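Local coordinates for protein glutathione S-transferase (Sulfitobacter, PDB 4GF0) that binds glutathione and, as a member of the glutathione S-transferase family, probably transfers it to electrophilic substrates, at residues 157-162 with 194-199. Residues are numbered along the deposited sequence; the frame is centred on the assembly and turned at random. Where two conformers were deposited one is given.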
ATOM      1  N   GLU A 157       4.972 -15.619 -17.080  1.00 22.82           N
ATOM      2  CA  GLU A 157       3.865 -16.383 -17.655  1.00 27.04           C
ATOM      3  C   GLU A 157       2.573 -16.271 -16.838  1.00 21.77           C
ATOM      4  O   GLU A 157       1.479 -16.201 -17.401  1.00 23.57           O
ATOM      5  CB  GLU A 157       4.262 -17.861 -17.806  1.00 29.89           C
ATOM      6  CG  GLU A 157       3.086 -18.811 -18.058  1.00 34.66           C
ATOM      7  CD  GLU A 157       3.503 -20.280 -18.125  1.00 43.13           C
ATOM      8  OE1 GLU A 157       4.718 -20.559 -18.231  1.00 46.63           O
ATOM      9  OE2 GLU A 157       2.611 -21.159 -18.069  1.00 42.68           O
ATOM     10  N   ASP A 158       2.698 -16.244 -15.516  1.00 18.41           N
ATOM     11  CA  ASP A 158       1.539 -16.349 -14.635  1.00 18.42           C
ATOM     12  C   ASP A 158       0.932 -15.010 -14.223  1.00 17.84           C
ATOM     13  O   ASP A 158       1.603 -14.151 -13.662  1.00 22.09           O
ATOM     14  CB  ASP A 158       1.923 -17.133 -13.378  1.00 21.01           C
ATOM     15  CG  ASP A 158       2.469 -18.508 -13.703  1.00 32.97           C
ATOM     16  OD1 ASP A 158       1.903 -19.170 -14.593  1.00 32.22           O
ATOM     17  OD2 ASP A 158       3.470 -18.920 -13.085  1.00 44.19           O
ATOM     18  N   PHE A 159      -0.356 -14.861 -14.514  1.00 16.64           N
ATOM     19  CA  PHE A 159      -1.170 -13.753 -14.039  1.00 14.15           C
ATOM     20  C   PHE A 159      -1.268 -13.796 -12.512  1.00 16.60           C
ATOM     21  O   PHE A 159      -1.288 -14.878 -11.906  1.00 15.65           O
ATOM     22  CB  PHE A 159      -2.564 -13.933 -14.645  1.00 16.86           C
ATOM     23  CG  PHE A 159      -3.520 -12.816 -14.358  1.00 16.75           C
ATOM     24  CD1 PHE A 159      -3.524 -11.672 -15.142  1.00 14.69           C
ATOM     25  CD2 PHE A 159      -4.462 -12.933 -13.347  1.00 16.00           C
ATOM     26  CE1 PHE A 159      -4.428 -10.655 -14.899  1.00 15.60           C
ATOM     27  CE2 PHE A 159      -5.365 -11.911 -13.093  1.00 18.14           C
ATOM     28  CZ  PHE A 159      -5.350 -10.768 -13.878  1.00 14.93           C
ATOM     29  N   SER A 160      -1.346 -12.630 -11.877  1.00 14.51           N
ATOM     30  CA  SER A 160      -1.450 -12.575 -10.417  1.00  9.33           C
ATOM     31  C   SER A 160      -2.145 -11.297  -9.996  1.00 11.25           C
ATOM     32  O   SER A 160      -2.488 -10.466 -10.834  1.00 11.64           O
ATOM     33  CB  SER A 160      -0.054 -12.619  -9.772  1.00  9.52           C
ATOM     34  OG  SER A 160       0.650 -11.403  -9.993  1.00 13.28           O
ATOM     35  N   LEU A 161      -2.329 -11.124  -8.687  1.00 10.22           N
ATOM     36  CA  LEU A 161      -2.904  -9.883  -8.171  1.00  8.62           C
ATOM     37  C   LEU A 161      -2.175  -8.616  -8.592  1.00 10.55           C
ATOM     38  O   LEU A 161      -2.781  -7.544  -8.622  1.00 11.59           O
ATOM     39  CB  LEU A 161      -2.947  -9.892  -6.642  1.00 10.79           C
ATOM     40  CG  LEU A 161      -3.810 -10.944  -5.966  1.00 15.50           C
ATOM     41  CD1 LEU A 161      -3.659 -10.710  -4.462  1.00  9.37           C
ATOM     42  CD2 LEU A 161      -5.282 -10.826  -6.408  1.00 12.04           C
ATOM     43  N   ALA A 162      -0.886  -8.714  -8.902  1.00 12.65           N
ATOM     44  CA  ALA A 162      -0.144  -7.514  -9.265  1.00 11.94           C
ATOM     45  C   ALA A 162      -0.640  -6.950 -10.590  1.00 14.86           C
ATOM     46  O   ALA A 162      -0.541  -5.752 -10.836  1.00 13.25           O
ATOM     47  CB  ALA A 162       1.357  -7.783  -9.325  1.00 11.80           C
ATOM     48  N   THR A 194      -6.019  -6.105 -21.806  0.53 25.03           N
ATOM     49  CA  THR A 194      -7.178  -5.625 -22.554  0.53 11.33           C
ATOM     50  C   THR A 194      -7.979  -6.786 -23.158  0.53 16.17           C
ATOM     51  O   THR A 194      -9.201  -6.709 -23.299  0.53 16.64           O
ATOM     52  CB  THR A 194      -6.741  -4.621 -23.652  0.53 19.12           C
ATOM     53  OG1 THR A 194      -6.201  -3.446 -23.031  0.53 21.02           O
ATOM     54  CG2 THR A 194      -7.906  -4.228 -24.542  0.53 15.95           C
ATOM     55  N   ALA A 195      -7.282  -7.878 -23.468  1.00 15.42           N
ATOM     56  CA  ALA A 195      -7.889  -9.042 -24.112  1.00 15.36           C
ATOM     57  C   ALA A 195      -8.506 -10.022 -23.120  1.00 16.00           C
ATOM     58  O   ALA A 195      -9.180 -10.969 -23.526  1.00 14.93           O
ATOM     59  CB  ALA A 195      -6.859  -9.754 -24.976  1.00 17.32           C
ATOM     60  N   ARG A 196      -8.279  -9.809 -21.824  1.00 14.51           N
ATOM     61  CA  ARG A 196      -8.778 -10.738 -20.807  1.00 15.13           C
ATOM     62  C   ARG A 196     -10.267 -10.551 -20.547  1.00 13.06           C
ATOM     63  O   ARG A 196     -10.800  -9.438 -20.644  1.00 13.59           O
ATOM     64  CB  ARG A 196      -8.003 -10.590 -19.484  1.00 15.27           C
ATOM     65  CG  ARG A 196      -6.562 -11.109 -19.538  1.00 18.60           C
ATOM     66  CD  ARG A 196      -5.892 -11.051 -18.161  1.00 16.41           C
ATOM     67  NE  ARG A 196      -6.321 -12.133 -17.266  1.00 15.86           N
ATOM     68  CZ  ARG A 196      -5.727 -13.322 -17.172  1.00 19.04           C
ATOM     69  NH1 ARG A 196      -4.677 -13.612 -17.931  1.00 15.63           N
ATOM     70  NH2 ARG A 196      -6.192 -14.237 -16.320  1.00 13.71           N
ATOM     71  N   ALA A 197     -10.938 -11.647 -20.212  1.00 13.56           N
ATOM     72  CA  ALA A 197     -12.372 -11.594 -19.943  1.00 14.21           C
ATOM     73  C   ALA A 197     -12.731 -10.643 -18.798  1.00 15.36           C
ATOM     74  O   ALA A 197     -13.751  -9.949 -18.854  1.00 15.35           O
ATOM     75  CB  ALA A 197     -12.904 -12.998 -19.664  1.00 13.53           C
ATOM     76  N   SER A 198     -11.896 -10.606 -17.766  1.00 12.79           N
ATOM     77  CA  SER A 198     -12.171  -9.781 -16.593  1.00 14.12           C
ATOM     78  C   SER A 198     -12.207  -8.308 -16.958  1.00 18.08           C
ATOM     79  O   SER A 198     -13.053  -7.558 -16.477  1.00 15.54           O
ATOM     80  CB  SER A 198     -11.104 -10.016 -15.539  1.00 13.50           C
ATOM     81  OG  SER A 198      -9.823  -9.754 -16.099  1.00 16.26           O
ATOM     82  N   VAL A 199     -11.285  -7.895 -17.816  1.00 17.07           N
ATOM     83  CA  VAL A 199     -11.184  -6.493 -18.201  1.00 17.16           C
ATOM     84  C   VAL A 199     -12.321  -6.110 -19.143  1.00 19.10           C
ATOM     85  O   VAL A 199     -12.888  -5.021 -19.036  1.00 19.71           O
ATOM     86  CB  VAL A 199      -9.819  -6.206 -18.847  1.00 16.31           C
ATOM     87  CG1 VAL A 199      -9.780  -4.801 -19.437  1.00 18.29           C
ATOM     88  CG2 VAL A 199      -8.715  -6.380 -17.798  1.00 16.41           C
TER
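Phe159 and Arg196 reach for each other from opposite directions, and the guanidinium of Arg196 settles flat on one face of the Phe159 ring, with the two planes only 6° apart. The stack is offset: CZ of Arg196 lies toward the rim of the ring, 3.4 Å from Phe159 CD1, and its distance to the ring centroid is 3.6 Å, a cation-pi geometry. NE of Arg196 sits 3.4 Å from Phe159 CE1, while NH2 of Arg196 comes within 3.6 Å of Phe159 CG, so the guanidinium runs from the CD1-CE1 bond back to CG. CD of Arg196 extends the overlap, 3.6 Å from Phe159 CE1. The arginine chain, extended at chi2, bends at chi3 (77°) to lay its flat end along the ring. Arg196 is the N-cap residue of helix 197-204; Phe159 belongs to the loop before helix 162-170, where Ser160 OG accepts a capping bond from Ala162 N at 3.3 Å. The stack joins that loop to the start of helix 197-204, and a salt bridge from NE to Glu23 of helix 14-23 extends it to the thioredoxin-like N-terminal domain. Tyr153 touches both partners, its OH hydrogen-bonded to NH1 and its ring edge-to-face with Phe159. With these bonds fixing the guanidinium's rotation, its positive charge is probably stabilised by both the Glu23 carboxylate and the pi electrons of the ring.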